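Putative metal-dependent phosphoesterase (Bifidobacterium adolescentis, PDB 3O0F) hydrolyses phosphoesters with the help of bound iron and zinc ions, and takes up adenosine monophosphate in its active-site pocket. Local coordinates at residues W15-H20 and G44-D49; P69-T74 and L88-D93; L255-S260 and D278-E283; W233-P238 and L271-T276; G196-A201 and G226-E231. One frame throughout, in Å; residues are numbered along the deposited sequence.

How the contacts relate
Contacts 1, 2 and 5 are buried and pair neighbouring strands of one mixed sheet: parallel in contacts 1 and 5, each part of a beta-alpha-beta unit, and antiparallel in the hairpin of contact 2. Strands 44-47 and 70-80 join contact 1 to contact 2; strands 83-90 and 198-201 join contact 2 to contact 5. Their chemistry is chiefly backbone hydrogen bonding and apolar side chains, helped by single polar side chains in contacts 2 and 5, while iron ligands end contact 1. Contact 3, at the surface, sets helix 278-287 on strand 255-258 through methyl groups and one water. Contact 4, partly buried, ties two loops with a salt bridge.

Contact 1. Residues W15-H20 and G44-D49. With FE (Fe (III) ion), chain E.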
# COMPACT_ATOMS: atom_id res chain seq x y z
N TRP A 15 -1.75 -14.64 7.42
CA TRP A 15 -0.71 -13.92 6.73
C TRP A 15 -0.97 -12.43 6.90
O TRP A 15 -2.12 -12.01 6.81
CB TRP A 15 -0.79 -14.23 5.24
CG TRP A 15 -0.43 -15.60 4.83
CD1 TRP A 15 -0.95 -16.80 5.29
CD2 TRP A 15 0.48 -15.93 3.78
NE1 TRP A 15 -0.37 -17.85 4.59
CE2 TRP A 15 0.52 -17.34 3.68
CE3 TRP A 15 1.28 -15.17 2.93
CZ2 TRP A 15 1.31 -18.00 2.74
CZ3 TRP A 15 2.07 -15.82 2.00
CH2 TRP A 15 2.09 -17.20 1.92
N ASP A 16 0.07 -11.61 7.04
CA ASP A 16 -0.10 -10.17 6.97
C ASP A 16 0.26 -9.74 5.53
O ASP A 16 1.45 -9.74 5.16
CB ASP A 16 0.81 -9.47 7.99
CG ASP A 16 0.58 -7.96 8.04
OD1 ASP A 16 -0.11 -7.43 7.17
OD2 ASP A 16 1.04 -7.30 8.98
N ILE A 17 -0.73 -9.39 4.72
CA ILE A 17 -0.43 -9.16 3.29
C ILE A 17 -0.33 -7.68 2.89
O ILE A 17 -0.38 -7.35 1.71
CB ILE A 17 -1.39 -9.95 2.35
CG1 ILE A 17 -2.79 -9.37 2.34
CG2 ILE A 17 -1.40 -11.42 2.71
CD1 ILE A 17 -3.70 -10.10 1.39
N HIS A 18 -0.21 -6.81 3.88
CA HIS A 18 -0.16 -5.37 3.65
C HIS A 18 1.00 -4.72 4.44
O HIS A 18 0.78 -4.16 5.52
CB HIS A 18 -1.48 -4.78 4.08
CG HIS A 18 -1.76 -3.42 3.54
ND1 HIS A 18 -3.04 -2.89 3.46
CD2 HIS A 18 -0.92 -2.45 3.08
CE1 HIS A 18 -2.97 -1.68 2.95
NE2 HIS A 18 -1.70 -1.39 2.71
N CYS A 19 2.22 -4.80 3.91
CA CYS A 19 3.43 -4.36 4.63
C CYS A 19 4.31 -3.54 3.68
O CYS A 19 4.51 -3.94 2.52
CB CYS A 19 4.22 -5.54 5.17
SG CYS A 19 3.26 -6.70 6.15
N HIS A 20 4.78 -2.38 4.16
CA HIS A 20 5.62 -1.45 3.42
C HIS A 20 7.07 -1.44 3.94
O HIS A 20 7.30 -1.67 5.13
CB HIS A 20 5.03 -0.05 3.53
CG HIS A 20 3.68 0.07 2.92
ND1 HIS A 20 3.48 0.54 1.65
CD2 HIS A 20 2.45 -0.24 3.40
CE1 HIS A 20 2.19 0.50 1.36
NE2 HIS A 20 1.55 0.02 2.40
N GLY A 44 2.78 -16.31 6.85
CA GLY A 44 3.41 -15.74 5.70
C GLY A 44 3.23 -14.23 5.75
O GLY A 44 2.60 -13.70 6.67
N VAL A 45 3.79 -13.57 4.77
CA VAL A 45 3.75 -12.12 4.68
C VAL A 45 3.66 -11.73 3.22
O VAL A 45 3.94 -12.53 2.35
CB VAL A 45 5.05 -11.59 5.42
CG1 VAL A 45 6.31 -11.74 4.55
CG2 VAL A 45 4.87 -10.19 5.97
N ALA A 46 3.28 -10.49 2.95
CA ALA A 46 3.44 -9.91 1.66
C ALA A 46 4.17 -8.61 1.74
O ALA A 46 3.94 -7.78 2.65
CB ALA A 46 2.05 -9.66 0.99
N ILE A 47 4.97 -8.36 0.74
CA ILE A 47 5.46 -7.02 0.49
C ILE A 47 4.43 -6.28 -0.43
O ILE A 47 3.88 -6.88 -1.34
CB ILE A 47 6.84 -7.07 -0.10
CG1 ILE A 47 7.43 -5.65 -0.16
CG2 ILE A 47 6.83 -7.84 -1.45
CD1 ILE A 47 9.04 -5.63 -0.38
N ALA A 48 4.15 -5.02 -0.14
CA ALA A 48 3.10 -4.27 -0.87
C ALA A 48 3.46 -2.82 -0.98
O ALA A 48 2.64 -1.94 -0.72
CB ALA A 48 1.73 -4.42 -0.17
N ASP A 49 4.71 -2.53 -1.33
CA ASP A 49 5.10 -1.14 -1.48
C ASP A 49 4.30 -0.35 -2.53
O ASP A 49 3.77 -0.92 -3.48
CB ASP A 49 6.60 -1.04 -1.78
CG ASP A 49 7.46 -1.39 -0.58
OD1 ASP A 49 7.28 -0.71 0.46
OD2 ASP A 49 8.29 -2.32 -0.69
FE FE E . -0.66 0.56 2.71
O HOH W 1 -2.57 1.36 2.99
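The indole of Trp15 lies over the backbone of Gly44: Gly44 CA sits 3.7 Å from the centroid of the six-membered ring, 19° off its normal, in a CH-pi contact. A side chain on Gly44 would run into Trp15 CE3, so the glycine lets the ring come down on the neighbouring strand. An alanine at Trp15 would take away the ring and would probably leave Gly44 less well covered. Ala46 CB meets Ile17 CB at 3.7 Å, and Cys19 SG, anti to its own carbonyl carbon, touches Val45 CG2. Between them Ala46 N donates to Asp16 O at 3.0 Å, in the carbonyl plane and on a lone pair. At the far end His18 NE2 and His20 NE2 bind one Fe(III) ion at 2.2 and 2.3 Å, with Glu75, Asp261 and a water. The His20 ring, stacked with His50 and His263, brings CE1 to 3.2 Å from Ala48 O. Glu231 holds His18 by ND1, fixing the turn of that ring and probably making it a stronger ligand. In this parallel beta-alpha-beta unit of the PHP domain, helix 30-39 covers Cys19 and Val45, while Ile17 and Ala46 pack on Phe90 of strand 83-90 and Leu71 of strand 70-80.

Contact 2. Residues P69-T74 and L88-D93; sequences PLLLGT and LAFQYD
This is the open end of a beta hairpin, strands 70-80 and 83-90 running antiparallel, and Thr74 and Gln91 have the most surface buried in it. Thr74 and Ala89 form a hydrogen-bonded pair, with Thr74 N reaching Ala89 O and Ala89 N reaching Thr74 O, both at 2.9 Å. Next to them Gly73 faces Phe90 in a non-hydrogen-bonded pair; the lack of a side chain on the glycine, where a CB would strike Phe90 CD1, lets the ring settle close to the backbone. Leu71 CD2 lies over one face of that ring, toward its rim.

Gln91 leaves the strand with positive phi (53°), and its side chain, bent at chi2 (-68°), folds back to the opposite strand. There the residue grips Leu72 twice: Gln91 N donates to Leu72 O nearly along the C=O axis, and Leu72 N donates to Gln91 OE1 at 2.8 Å in an almost straight bond of 172°. The amide oxygen thus stands in for a backbone carbonyl where the strand pairing ends, and water 2 bridges it to Leu70 O. A leucine in place of Gln91 would take away the amide oxygen and would probably leave Leu72 N without a partner and weaken the end of the strand pairing.

Tyr92, its ring carbon CG in the crowded position between backbone N and carbonyl carbon, turns its tip back across Thr74. Trp56 meets its ring, and Thr74 OG1 also bonds to Thr52 O. The phenol donates its proton: Tyr92 OH to Thr74 OG1, 2.6 Å, with OG1 at the ring edge and in its plane.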
# COMPACT_ATOMS: atom_id res chain seq x y z
N PRO A 69 6.97 -18.29 3.78
CA PRO A 69 6.19 -18.05 2.57
C PRO A 69 5.92 -16.57 2.37
O PRO A 69 5.58 -15.86 3.33
CB PRO A 69 4.87 -18.78 2.85
CG PRO A 69 5.20 -19.80 3.87
CD PRO A 69 6.30 -19.24 4.68
N LEU A 70 5.97 -16.14 1.12
CA LEU A 70 5.86 -14.74 0.73
C LEU A 70 4.86 -14.53 -0.41
O LEU A 70 4.90 -15.26 -1.39
CB LEU A 70 7.21 -14.30 0.25
CG LEU A 70 7.35 -12.89 -0.30
CD1 LEU A 70 7.23 -11.94 0.88
CD2 LEU A 70 8.68 -12.74 -0.99
N LEU A 71 4.02 -13.51 -0.31
CA LEU A 71 3.22 -13.04 -1.44
C LEU A 71 3.86 -11.78 -2.00
O LEU A 71 4.32 -10.89 -1.25
CB LEU A 71 1.76 -12.80 -0.96
CG LEU A 71 0.46 -13.09 -1.68
CD1 LEU A 71 0.39 -14.54 -2.13
CD2 LEU A 71 -0.73 -12.71 -0.74
N LEU A 72 3.97 -11.70 -3.32
CA LEU A 72 4.54 -10.55 -3.98
C LEU A 72 3.43 -9.57 -4.37
O LEU A 72 2.50 -9.94 -5.09
CB LEU A 72 5.39 -10.94 -5.20
CG LEU A 72 6.71 -11.69 -4.83
CD1 LEU A 72 7.43 -12.28 -6.04
CD2 LEU A 72 7.65 -10.81 -3.98
N GLY A 73 3.52 -8.34 -3.87
CA GLY A 73 2.44 -7.39 -4.05
C GLY A 73 2.87 -5.95 -4.21
O GLY A 73 4.05 -5.60 -4.10
N THR A 74 1.90 -5.11 -4.49
CA THR A 74 2.15 -3.67 -4.72
C THR A 74 0.90 -2.94 -4.29
O THR A 74 -0.21 -3.41 -4.54
CB THR A 74 2.39 -3.37 -6.19
OG1 THR A 74 3.58 -4.00 -6.65
CG2 THR A 74 2.48 -1.84 -6.43
N LEU A 88 -4.53 -3.02 -3.73
CA LEU A 88 -3.48 -4.00 -3.50
C LEU A 88 -3.52 -4.99 -4.68
O LEU A 88 -4.60 -5.50 -5.03
CB LEU A 88 -3.77 -4.72 -2.18
CG LEU A 88 -3.65 -3.93 -0.88
CD1 LEU A 88 -4.23 -4.75 0.26
CD2 LEU A 88 -2.22 -3.52 -0.53
N ALA A 89 -2.35 -5.23 -5.27
CA ALA A 89 -2.18 -6.08 -6.46
C ALA A 89 -1.19 -7.14 -6.12
O ALA A 89 -0.08 -6.84 -5.70
CB ALA A 89 -1.66 -5.27 -7.62
N PHE A 90 -1.60 -8.40 -6.22
CA PHE A 90 -0.71 -9.49 -5.84
C PHE A 90 -0.48 -10.45 -7.01
O PHE A 90 -1.39 -10.70 -7.82
CB PHE A 90 -1.31 -10.30 -4.70
CG PHE A 90 -1.51 -9.52 -3.43
CD1 PHE A 90 -0.42 -9.21 -2.62
CD2 PHE A 90 -2.77 -9.09 -3.08
CE1 PHE A 90 -0.61 -8.43 -1.46
CE2 PHE A 90 -2.98 -8.37 -1.90
CZ PHE A 90 -1.89 -8.04 -1.11
N GLN A 91 0.71 -11.03 -7.01
CA GLN A 91 1.04 -12.17 -7.88
C GLN A 91 0.75 -11.92 -9.34
O GLN A 91 0.08 -12.72 -10.01
CB GLN A 91 0.34 -13.45 -7.36
CG GLN A 91 0.79 -13.83 -5.91
CD GLN A 91 2.25 -14.29 -5.84
OE1 GLN A 91 3.06 -13.70 -5.13
NE2 GLN A 91 2.57 -15.36 -6.58
N TYR A 92 1.26 -10.81 -9.84
CA TYR A 92 1.13 -10.46 -11.27
C TYR A 92 2.50 -10.50 -11.92
O TYR A 92 3.53 -10.48 -11.22
CB TYR A 92 0.48 -9.10 -11.44
CG TYR A 92 1.23 -7.99 -10.81
CD1 TYR A 92 2.21 -7.31 -11.51
CD2 TYR A 92 0.97 -7.60 -9.51
CE1 TYR A 92 2.90 -6.27 -10.94
CE2 TYR A 92 1.66 -6.57 -8.91
CZ TYR A 92 2.61 -5.90 -9.63
OH TYR A 92 3.29 -4.88 -9.03
N ASP A 93 2.54 -10.55 -13.24
CA ASP A 93 3.82 -10.54 -13.97
C ASP A 93 4.53 -9.19 -13.87
O ASP A 93 4.08 -8.20 -14.43
CB ASP A 93 3.59 -10.92 -15.43
CG ASP A 93 4.82 -10.76 -16.30
OD1 ASP A 93 5.95 -10.50 -15.77
OD2 ASP A 93 4.61 -10.82 -17.54
O HOH W 2 5.34 -14.87 -4.12

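Contact 3. Residues L255-S260 and D278-E283; sequences LVTGGS and DDTVRE
Thr280 carries most of this contact, its first torsion (chi1 -61°) dividing the work between its two branches. CG2, anti to the backbone N, presses against the strand, 3.5 Å from Val256 O and 4.0 Å from Leu255 CB. OG1, anti to the carbonyl carbon, instead takes a proton from water 3 at 2.6 Å. That water accepts in turn from Val256 N at 2.8 Å, so one molecule bridges helix and strand. Thr280 OG1 is also bonded to Asp277 OD1, just ahead of the helix.

Nearly one turn on, Glu283 starts out anti to its backbone N, which puts its CG 3.7 Å from Leu255 CD2, the two chains crossing at about a right angle. Leu255 CG is itself anti to the carbonyl carbon. The bend at chi2 of Glu283 (54°) then turns the carboxylate, whose OE2 forms a salt bridge with Arg287 of the same helix.

The axes of 278-283 and 255-258 lie at 115°, strand 255-258 being an outermost strand of the sheet, while Val281 turns away and packs on Trp15. With no direct hydrogen bond between the two segments, attachment rests on methyl and methylene contacts plus a single water, a join that probably depends more on fit than on polar bonding.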
# COMPACT_ATOMS: atom_id res chain seq x y z
N LEU A 255 -13.04 -12.25 -2.33
CA LEU A 255 -12.09 -12.52 -1.27
C LEU A 255 -12.09 -11.42 -0.19
O LEU A 255 -12.28 -10.24 -0.48
CB LEU A 255 -10.67 -12.62 -1.85
CG LEU A 255 -10.51 -13.62 -2.98
CD1 LEU A 255 -9.13 -13.42 -3.61
CD2 LEU A 255 -10.81 -15.06 -2.42
N VAL A 256 -11.87 -11.84 1.06
CA VAL A 256 -11.82 -10.91 2.18
C VAL A 256 -10.42 -11.01 2.78
O VAL A 256 -9.99 -12.11 3.15
CB VAL A 256 -12.88 -11.27 3.22
CG1 VAL A 256 -12.71 -10.41 4.50
CG2 VAL A 256 -14.27 -11.13 2.61
N THR A 257 -9.73 -9.88 2.84
CA THR A 257 -8.36 -9.82 3.33
C THR A 257 -8.22 -8.93 4.57
O THR A 257 -9.15 -8.23 5.00
CB THR A 257 -7.38 -9.37 2.20
OG1 THR A 257 -7.48 -7.96 1.94
CG2 THR A 257 -7.63 -10.15 0.89
N GLY A 258 -7.06 -9.06 5.20
CA GLY A 258 -6.66 -8.24 6.32
C GLY A 258 -5.15 -8.03 6.24
O GLY A 258 -4.40 -8.83 5.65
N GLY A 259 -4.69 -6.95 6.84
CA GLY A 259 -3.28 -6.67 6.91
C GLY A 259 -3.03 -5.52 7.87
O GLY A 259 -3.97 -4.83 8.24
N SER A 260 -1.78 -5.31 8.24
CA SER A 260 -1.43 -4.32 9.26
C SER A 260 -1.22 -2.93 8.71
O SER A 260 -1.41 -1.97 9.44
CB SER A 260 -0.16 -4.73 9.97
OG SER A 260 0.92 -4.82 9.05
N ASP A 278 -5.41 -18.36 5.81
CA ASP A 278 -4.74 -19.30 4.92
C ASP A 278 -5.55 -19.67 3.70
O ASP A 278 -5.03 -19.69 2.59
CB ASP A 278 -4.37 -20.59 5.68
CG ASP A 278 -3.22 -20.38 6.66
OD1 ASP A 278 -2.76 -19.23 6.81
OD2 ASP A 278 -2.79 -21.36 7.31
N ASP A 279 -6.84 -19.92 3.86
CA ASP A 279 -7.66 -20.25 2.69
C ASP A 279 -7.71 -19.15 1.67
O ASP A 279 -7.68 -19.43 0.48
CB ASP A 279 -9.09 -20.63 3.08
CG ASP A 279 -9.15 -21.94 3.87
OD1 ASP A 279 -8.13 -22.68 3.84
OD2 ASP A 279 -10.18 -22.22 4.53
N THR A 280 -7.82 -17.91 2.12
CA THR A 280 -7.93 -16.78 1.22
C THR A 280 -6.59 -16.57 0.53
O THR A 280 -6.55 -16.31 -0.67
CB THR A 280 -8.39 -15.49 1.94
OG1 THR A 280 -9.68 -15.70 2.51
CG2 THR A 280 -8.46 -14.32 0.97
N VAL A 281 -5.48 -16.77 1.25
CA VAL A 281 -4.13 -16.65 0.59
C VAL A 281 -3.95 -17.74 -0.43
O VAL A 281 -3.52 -17.49 -1.55
CB VAL A 281 -2.99 -16.66 1.60
CG1 VAL A 281 -1.64 -16.68 0.94
CG2 VAL A 281 -3.09 -15.45 2.54
N ARG A 282 -4.35 -18.96 -0.09
CA ARG A 282 -4.36 -20.06 -1.09
C ARG A 282 -5.01 -19.66 -2.37
O ARG A 282 -4.47 -19.85 -3.47
CB ARG A 282 -5.09 -21.29 -0.55
CG ARG A 282 -4.23 -22.42 -0.30
CD ARG A 282 -5.01 -23.66 0.07
NE ARG A 282 -4.25 -24.33 1.09
CZ ARG A 282 -4.46 -24.26 2.40
NH1 ARG A 282 -5.51 -23.63 2.92
NH2 ARG A 282 -3.62 -24.90 3.20
N GLU A 283 -6.17 -19.08 -2.23
CA GLU A 283 -6.94 -18.64 -3.38
C GLU A 283 -6.25 -17.51 -4.13
O GLU A 283 -6.28 -17.49 -5.36
CB GLU A 283 -8.37 -18.30 -2.94
CG GLU A 283 -9.37 -17.98 -4.07
CD GLU A 283 -9.51 -19.05 -5.19
OE1 GLU A 283 -9.25 -20.26 -4.97
OE2 GLU A 283 -9.91 -18.65 -6.31
O HOH W 3 -11.85 -14.64 1.52

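Contact 4. Residues W233-P238 and L271-T276; sequences WHRGNP and LGENLT. With EDO (1,2-ethanediol), chain G.
A side-on salt bridge between two loops is the striking feature here: Arg235 grips Glu273 with NE and NH2, one nitrogen to each carboxylate oxygen. Arg235 NE meets Glu273 OE2 at 2.9 Å and Arg235 NH2 meets Glu273 OE1 at 2.8 Å, each on the syn lone pair. The guanidinium and carboxylate planes are only 9° apart. Both chains leave the backbone with CG in the crowded position; Arg235 then bends at chi3 (56°), whereas Glu273 runs extended beyond CG and presents both oxygens, the two chains crossing at about a right angle. Gly270 N gives OE1 a second bond.

Behind the pair, water 4 accepts from Arg235 N at 2.9 Å and lies near Glu273 OE2 and Asn274 OD1. Asn274 CB lies 3.1 Å from Trp233 O. The indole swings off toward Leu246 of helix 239-252, its CD1 3.5 Å from Leu275 O, which is buried here without a hydrogen-bond partner.

His234 ND1 accepts from Gly236 N at 2.9 Å inside a type I turn, which leaves NE2 to bond Asp261, an iron ligand. Two matched bonds and a shared water thus tie the loops, and the flat, paired geometry would hold Arg235 and Glu273 against rotation while probably neutralising both charges.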
# COMPACT_ATOMS: atom_id res chain seq x y z
N TRP A 233 -10.16 -6.50 7.27
CA TRP A 233 -9.53 -6.51 8.58
C TRP A 233 -8.35 -5.54 8.55
O TRP A 233 -7.23 -5.89 8.17
CB TRP A 233 -9.10 -7.91 8.97
CG TRP A 233 -10.10 -8.99 8.61
CD1 TRP A 233 -9.88 -10.05 7.82
CD2 TRP A 233 -11.44 -9.09 9.08
NE1 TRP A 233 -11.02 -10.84 7.76
CE2 TRP A 233 -11.99 -10.26 8.52
CE3 TRP A 233 -12.23 -8.31 9.94
CZ2 TRP A 233 -13.32 -10.67 8.77
CZ3 TRP A 233 -13.54 -8.71 10.20
CH2 TRP A 233 -14.07 -9.89 9.61
N HIS A 234 -8.64 -4.29 8.94
CA HIS A 234 -7.68 -3.19 8.84
C HIS A 234 -8.09 -2.17 9.88
O HIS A 234 -9.27 -1.89 10.06
CB HIS A 234 -7.70 -2.58 7.45
CG HIS A 234 -6.66 -1.52 7.21
ND1 HIS A 234 -6.79 -0.23 7.66
CD2 HIS A 234 -5.50 -1.55 6.50
CE1 HIS A 234 -5.74 0.48 7.29
NE2 HIS A 234 -4.95 -0.29 6.57
N ARG A 235 -7.11 -1.61 10.57
CA ARG A 235 -7.40 -0.67 11.67
C ARG A 235 -8.17 0.58 11.22
O ARG A 235 -8.88 1.16 12.03
CB ARG A 235 -6.12 -0.25 12.40
CG ARG A 235 -5.15 0.66 11.60
CD ARG A 235 -4.27 1.47 12.54
NE ARG A 235 -3.53 0.60 13.47
CZ ARG A 235 -2.97 1.00 14.61
NH1 ARG A 235 -3.03 2.26 15.02
NH2 ARG A 235 -2.32 0.14 15.34
N GLY A 236 -8.07 0.96 9.95
CA GLY A 236 -8.85 2.07 9.37
C GLY A 236 -10.34 1.82 9.04
O GLY A 236 -11.09 2.78 8.74
N ASN A 237 -10.77 0.56 9.06
CA ASN A 237 -12.19 0.23 8.85
C ASN A 237 -12.96 0.08 10.18
O ASN A 237 -12.83 -0.94 10.87
CB ASN A 237 -12.33 -1.09 8.05
CG ASN A 237 -11.86 -1.00 6.59
OD1 ASN A 237 -11.90 0.07 5.93
ND2 ASN A 237 -11.45 -2.17 6.04
N PRO A 238 -13.85 1.04 10.51
CA PRO A 238 -14.74 0.86 11.66
C PRO A 238 -15.75 -0.30 11.52
O PRO A 238 -15.98 -0.77 10.41
CB PRO A 238 -15.51 2.18 11.78
CG PRO A 238 -15.00 3.06 10.69
CD PRO A 238 -14.17 2.26 9.75
N LEU A 271 3.13 -5.05 13.09
CA LEU A 271 3.25 -6.11 12.12
C LEU A 271 2.37 -7.20 12.63
O LEU A 271 2.41 -7.51 13.82
CB LEU A 271 4.69 -6.62 11.99
CG LEU A 271 5.03 -7.67 10.91
CD1 LEU A 271 4.63 -7.20 9.53
CD2 LEU A 271 6.57 -7.93 10.96
N GLY A 272 1.52 -7.72 11.77
CA GLY A 272 0.65 -8.81 12.17
C GLY A 272 -0.61 -8.45 12.91
O GLY A 272 -1.35 -9.36 13.29
N GLU A 273 -0.91 -7.17 13.09
CA GLU A 273 -2.09 -6.78 13.90
C GLU A 273 -3.42 -7.16 13.25
O GLU A 273 -4.43 -7.21 13.93
CB GLU A 273 -2.10 -5.27 14.19
CG GLU A 273 -2.50 -4.38 13.04
CD GLU A 273 -2.42 -2.86 13.37
OE1 GLU A 273 -1.81 -2.47 14.40
OE2 GLU A 273 -2.91 -2.04 12.55
N ASN A 274 -3.44 -7.31 11.93
CA ASN A 274 -4.60 -7.88 11.23
C ASN A 274 -4.07 -8.79 10.15
O ASN A 274 -2.95 -8.59 9.61
CB ASN A 274 -5.52 -6.79 10.59
CG ASN A 274 -6.47 -6.16 11.59
OD1 ASN A 274 -6.38 -4.93 11.86
ND2 ASN A 274 -7.38 -6.96 12.14
N LEU A 275 -4.88 -9.79 9.82
CA LEU A 275 -4.39 -10.93 9.05
C LEU A 275 -5.39 -11.42 7.99
O LEU A 275 -6.61 -11.21 8.12
CB LEU A 275 -4.06 -12.07 10.02
CG LEU A 275 -2.89 -11.86 11.01
CD1 LEU A 275 -2.85 -12.99 12.05
CD2 LEU A 275 -1.53 -11.72 10.32
N THR A 276 -4.86 -12.11 6.97
CA THR A 276 -5.65 -12.82 5.98
C THR A 276 -5.57 -14.30 6.28
O THR A 276 -4.49 -14.81 6.55
CB THR A 276 -5.13 -12.54 4.55
OG1 THR A 276 -5.14 -11.14 4.32
CG2 THR A 276 -6.02 -13.19 3.50
C1 EDO G . 6.52 -4.91 14.55
O1 EDO G . 5.43 -3.95 14.35
C2 EDO G . 7.88 -4.28 14.86
O2 EDO G . 8.51 -3.71 13.68
O HOH W 4 -4.57 -2.97 10.57

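Contact 5. Residues G196-A201 and G226-E231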
# COMPACT_ATOMS: atom_id res chain seq x y z
N GLY A 196 -2.08 -10.63 -15.05
CA GLY A 196 -2.35 -11.96 -14.48
C GLY A 196 -2.51 -11.96 -12.98
O GLY A 196 -2.50 -13.04 -12.36
N GLY A 197 -2.69 -10.77 -12.40
CA GLY A 197 -2.70 -10.64 -10.94
C GLY A 197 -4.07 -10.66 -10.28
O GLY A 197 -5.12 -10.80 -10.92
N VAL A 198 -4.05 -10.41 -8.98
CA VAL A 198 -5.20 -10.42 -8.12
C VAL A 198 -5.26 -9.04 -7.52
O VAL A 198 -4.27 -8.52 -6.98
CB VAL A 198 -5.08 -11.53 -7.03
CG1 VAL A 198 -6.28 -11.53 -6.02
CG2 VAL A 198 -4.91 -12.88 -7.70
N VAL A 199 -6.43 -8.44 -7.58
CA VAL A 199 -6.60 -7.05 -7.16
C VAL A 199 -7.65 -6.92 -6.04
O VAL A 199 -8.76 -7.46 -6.10
CB VAL A 199 -6.88 -6.09 -8.39
CG1 VAL A 199 -8.11 -6.49 -9.14
CG2 VAL A 199 -6.96 -4.64 -7.91
N VAL A 200 -7.28 -6.18 -5.00
CA VAL A 200 -8.10 -6.04 -3.77
C VAL A 200 -8.20 -4.54 -3.44
O VAL A 200 -7.20 -3.87 -3.49
CB VAL A 200 -7.41 -6.82 -2.61
CG1 VAL A 200 -8.09 -6.53 -1.23
CG2 VAL A 200 -7.33 -8.34 -2.93
N ALA A 201 -9.39 -4.03 -3.12
CA ALA A 201 -9.55 -2.63 -2.69
C ALA A 201 -9.05 -2.53 -1.21
O ALA A 201 -9.52 -3.26 -0.34
CB ALA A 201 -11.05 -2.18 -2.82
N GLY A 226 -13.48 -6.61 -12.80
CA GLY A 226 -12.62 -7.74 -12.35
C GLY A 226 -12.04 -7.68 -10.92
O GLY A 226 -11.15 -8.44 -10.61
N LEU A 227 -12.54 -6.81 -10.04
CA LEU A 227 -12.04 -6.74 -8.65
C LEU A 227 -12.15 -8.09 -7.96
O LEU A 227 -13.21 -8.71 -7.96
CB LEU A 227 -12.77 -5.66 -7.83
CG LEU A 227 -12.28 -5.45 -6.39
CD1 LEU A 227 -10.90 -4.73 -6.36
CD2 LEU A 227 -13.33 -4.64 -5.59
N ASP A 228 -11.06 -8.56 -7.37
CA ASP A 228 -11.10 -9.87 -6.74
C ASP A 228 -11.55 -9.83 -5.28
O ASP A 228 -12.09 -10.81 -4.77
CB ASP A 228 -9.72 -10.51 -6.80
CG ASP A 228 -9.29 -10.83 -8.21
OD1 ASP A 228 -9.68 -11.90 -8.68
OD2 ASP A 228 -8.53 -10.01 -8.81
N GLY A 229 -11.26 -8.73 -4.58
CA GLY A 229 -11.45 -8.71 -3.13
C GLY A 229 -11.48 -7.35 -2.46
O GLY A 229 -11.22 -6.32 -3.07
N LEU A 230 -11.77 -7.40 -1.17
CA LEU A 230 -11.89 -6.25 -0.26
C LEU A 230 -11.09 -6.52 1.01
O LEU A 230 -11.21 -7.60 1.59
CB LEU A 230 -13.35 -6.09 0.16
CG LEU A 230 -14.35 -5.77 -0.97
CD1 LEU A 230 -15.77 -5.65 -0.42
CD2 LEU A 230 -13.93 -4.50 -1.70
N GLU A 231 -10.25 -5.56 1.40
CA GLU A 231 -9.53 -5.60 2.63
C GLU A 231 -10.47 -5.13 3.72
O GLU A 231 -10.87 -3.96 3.73
CB GLU A 231 -8.31 -4.66 2.54
CG GLU A 231 -7.55 -4.56 3.82
CD GLU A 231 -6.28 -3.73 3.67
OE1 GLU A 231 -6.39 -2.54 3.30
OE2 GLU A 231 -5.18 -4.28 3.92
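Strands 198-201 and 229-233 are the parallel arms of a beta-alpha-beta unit connected through helix 216-225, and small residues let them close up. Gly229 stands opposite Val200, their CA atoms 4.3 Å apart. A side chain on that glycine would press on Val200 CG2, so the valine occupies the hollow; its other branch, CG1, anti to the backbone N, runs on to within 3.5 Å of Glu231 N. Ala201 is the shallow place on the other face. Leu230 CD2 fills it, 3.9 Å from Ala201 CB, and Leu227, with CG anti to its backbone N, brings CD1 over the strand backbone, 3.6 Å from Ala201 N. Val199 CG2 meets the same CD1, while Val199 CG1, in the crowded position, lies 3.6 Å from Asp228 OD2.

Val198 CG1 leans against Asp228 CB and CG. The carboxylate has further holds, Lys193 on OD2 and Arg287 on OD1, both salt bridges. At the other end Glu231 reaches to the metal site, where OE1 also takes the backbone N of His203, an iron ligand.

The backbone of Val199 is bound to Asp228 in both directions: Asp228 N gives to Val199 O at 2.8 Å, and Val199 N gives to Asp228 OD2 at 2.9 Å, nearly straight at 170° but arriving from above the carboxylate plane.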